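Local coordinates for hydrogen peroxide-inducible genes activator (Corynebacterium glutamicum, PDB 6G1B), which is a LysR-type transcriptional regulator that probably senses hydrogen peroxide and activates peroxide-inducible genes by binding DNA through its helix-turn-helix domain, at residues A[166-171]-A[285-290]. The protein carries 1 engineered substitution. Sequence-based numbering, arbitrary orientation.
Sequences KEIPLY and LVYRSS. With 1PS (3-pyridinium-1-ylpropane-1-sulfonate), chain E; PEO (hydrogen peroxide), chain H.
Lys166 lies alongside Tyr287 with its CB over one face of the phenol ring, 3.9 Å from the centroid, a CH-pi contact offset toward the rim. Tyr287 CG sits between its own backbone N and carbonyl carbon (chi1 69°), which sets the ring side by side with Lys166, the two pointing the same way. Lys166 CG passes Ser289 OG at 3.5 Å; beyond it the chain bends at chi2 and chi3, and NZ donates to sulfonate O1 of the bound 3-pyridinium-1-ylpropane-1-sulfonate at 2.7 Å. At the ring edge, hydrogen peroxide O2 lies near the plane, 2.9 Å from Tyr287 OH. Ile168 CD1 approaches Tyr287 CE1 obliquely, at 3.7 Å. Farther along, Leu170 CD1 meets Leu285 CG at 4.1 Å. Beneath these side chains the backbones pair antiparallel: Lys166 with Tyr287 and Ile168 with Leu285 each exchange two N-H...O bonds, flanking the non-hydrogen-bonded pair Glu167 and Val286. Leu170 and Tyr171 both face Ile283, a classic beta bulge. The ladder joins strands 165-180 and 278-288 in the LysR substrate-binding domain; helix 294-317 packs on Ile168, Leu170, Leu285 and Tyr287, and strand 153-158, antiparallel to strand 278-288, is touched by Glu167, Val286 and Leu285.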
loop_
_atom_site.group_PDB
_atom_site.type_symbol
_atom_site.label_atom_id
_atom_site.label_comp_id
_atom_site.label_asym_id
_atom_site.label_seq_id
_atom_site.Cartn_x
_atom_site.Cartn_y
_atom_site.Cartn_z
ATOM N N LYS A 166 -2.097 -23.465 31.321
ATOM C CA LYS A 166 -1.424 -24.670 31.782
ATOM C C LYS A 166 0.012 -24.592 31.331
ATOM O O LYS A 166 0.304 -23.938 30.340
ATOM C CB LYS A 166 -2.054 -25.930 31.199
ATOM C CG LYS A 166 -3.550 -26.081 31.431
ATOM C CD LYS A 166 -3.854 -27.064 32.541
ATOM C CE LYS A 166 -3.587 -28.494 32.098
ATOM N NZ LYS A 166 -4.059 -29.461 33.128
ATOM N N GLU A 167 0.912 -25.256 32.061
ATOM C CA GLU A 167 2.337 -25.182 31.786
ATOM C C GLU A 167 2.905 -26.557 31.565
ATOM O O GLU A 167 2.555 -27.484 32.275
ATOM C CB GLU A 167 3.063 -24.489 32.939
ATOM C CG GLU A 167 2.566 -23.062 33.188
ATOM C CD GLU A 167 3.260 -22.377 34.369
ATOM O OE1 GLU A 167 3.932 -23.054 35.172
ATOM O OE2 GLU A 167 3.146 -21.148 34.509
ATOM N N ILE A 168 3.756 -26.691 30.557
ATOM C CA ILE A 168 4.545 -27.885 30.383
ATOM C C ILE A 168 6.002 -27.460 30.580
ATOM O O ILE A 168 6.506 -26.658 29.796
ATOM C CB ILE A 168 4.376 -28.537 28.986
ATOM C CG1 ILE A 168 2.904 -28.918 28.713
ATOM C CG2 ILE A 168 5.269 -29.773 28.893
ATOM C CD1 ILE A 168 2.552 -29.106 27.257
ATOM N N PRO A 169 6.673 -27.963 31.637
ATOM C CA PRO A 169 8.106 -27.668 31.763
ATOM C C PRO A 169 8.946 -28.311 30.679
ATOM O O PRO A 169 8.682 -29.434 30.310
ATOM C CB PRO A 169 8.478 -28.229 33.149
ATOM C CG PRO A 169 7.304 -29.040 33.620
ATOM C CD PRO A 169 6.113 -28.491 32.896
ATOM N N LEU A 170 9.909 -27.578 30.134
ATOM C CA LEU A 170 10.783 -28.105 29.101
ATOM C C LEU A 170 12.167 -28.443 29.657
ATOM O O LEU A 170 12.636 -29.568 29.480
ATOM C CB LEU A 170 10.913 -27.106 27.944
ATOM C CG LEU A 170 9.600 -26.762 27.229
ATOM C CD1 LEU A 170 9.791 -25.652 26.214
ATOM C CD2 LEU A 170 9.026 -28.025 26.607
ATOM N N TYR A 171 12.810 -27.463 30.298
ATOM C CA TYR A 171 14.185 -27.585 30.737
ATOM C C TYR A 171 14.636 -26.402 31.599
ATOM O O TYR A 171 14.067 -25.312 31.501
ATOM C CB TYR A 171 15.140 -27.704 29.552
ATOM C CG TYR A 171 15.028 -26.626 28.503
ATOM C CD1 TYR A 171 15.690 -25.420 28.650
ATOM C CD2 TYR A 171 14.311 -26.846 27.324
ATOM C CE1 TYR A 171 15.619 -24.441 27.683
ATOM C CE2 TYR A 171 14.231 -25.870 26.350
ATOM C CZ TYR A 171 14.891 -24.685 26.524
ATOM O OH TYR A 171 14.806 -23.754 25.556
ATOM N N LEU A 285 6.405 -24.493 28.116
ATOM C CA LEU A 285 5.360 -24.188 27.126
ATOM C C LEU A 285 4.104 -23.813 27.900
ATOM O O LEU A 285 3.727 -24.547 28.812
ATOM C CB LEU A 285 5.081 -25.387 26.276
ATOM C CG LEU A 285 5.875 -25.689 25.044
ATOM C CD1 LEU A 285 5.084 -26.769 24.283
ATOM C CD2 LEU A 285 6.068 -24.456 24.173
ATOM N N VAL A 286 3.479 -22.681 27.590
ATOM C CA VAL A 286 2.231 -22.322 28.247
ATOM C C VAL A 286 1.068 -22.248 27.253
ATOM O O VAL A 286 1.198 -21.689 26.167
ATOM C CB VAL A 286 2.346 -21.156 29.289
ATOM C CG1 VAL A 286 3.731 -20.579 29.361
ATOM C CG2 VAL A 286 1.277 -20.107 29.171
ATOM N N TYR A 287 -0.068 -22.827 27.620
ATOM C CA TYR A 287 -1.225 -22.859 26.709
ATOM C C TYR A 287 -2.531 -22.660 27.468
ATOM O O TYR A 287 -2.537 -22.729 28.686
ATOM C CB TYR A 287 -1.201 -24.139 25.883
ATOM C CG TYR A 287 -1.462 -25.407 26.661
ATOM C CD1 TYR A 287 -0.419 -26.128 27.250
ATOM C CD2 TYR A 287 -2.758 -25.908 26.782
ATOM C CE1 TYR A 287 -0.664 -27.307 27.940
ATOM C CE2 TYR A 287 -3.025 -27.087 27.460
ATOM C CZ TYR A 287 -1.986 -27.776 28.055
ATOM O OH TYR A 287 -2.292 -28.928 28.735
ATOM N N ARG A 288 -3.611 -22.377 26.751
ATOM C CA ARG A 288 -4.928 -22.130 27.375
ATOM C C ARG A 288 -5.528 -23.435 27.873
ATOM O O ARG A 288 -5.632 -24.405 27.105
ATOM C CB ARG A 288 -5.886 -21.477 26.372
ATOM C CG ARG A 288 -5.468 -20.159 25.732
ATOM C CD ARG A 288 -6.553 -19.676 24.738
ATOM N NE ARG A 288 -6.600 -20.551 23.569
ATOM C CZ ARG A 288 -5.751 -20.538 22.547
ATOM N NH1 ARG A 288 -4.762 -19.635 22.449
ATOM N NH2 ARG A 288 -5.894 -21.448 21.601
ATOM N N SER A 289 -5.959 -23.476 29.137
ATOM C CA SER A 289 -6.785 -24.610 29.684
ATOM C C SER A 289 -7.957 -25.068 28.823
ATOM O O SER A 289 -8.317 -26.241 28.839
ATOM C CB SER A 289 -7.422 -24.223 31.011
ATOM O OG SER A 289 -6.419 -24.197 31.945
ATOM N N SER A 290 -8.544 -24.128 28.095
ATOM C CA SER A 290 -9.657 -24.427 27.211
ATOM C C SER A 290 -9.290 -25.239 25.957
ATOM O O SER A 290 -10.199 -25.724 25.287
ATOM C CB SER A 290 -10.328 -23.109 26.817
ATOM O OG SER A 290 -9.348 -22.137 26.461
HETATM N N1 1PS E . -9.441 -29.697 27.755
HETATM C C1 1PS E . -10.230 -28.608 27.551
HETATM C C2 1PS E . -11.296 -28.673 26.667
HETATM C C3 1PS E . -9.705 -30.844 27.073
HETATM C C4 1PS E . -10.773 -30.908 26.188
HETATM C C5 1PS E . -11.555 -29.821 25.995
HETATM C C6 1PS E . -8.299 -29.638 28.660
HETATM C C7 1PS E . -8.688 -29.390 30.115
HETATM C C8 1PS E . -7.483 -28.819 30.863
HETATM S S1 1PS E . -7.642 -29.176 32.629
HETATM O O1 1PS E . -6.554 -28.478 33.408
HETATM O O2 1PS E . -7.598 -30.662 32.882
HETATM O O3 1PS E . -9.018 -28.815 33.129
HETATM O O1 PEO H . 0.156 -29.628 31.646
HETATM O O2 PEO H . -0.325 -30.311 30.422
#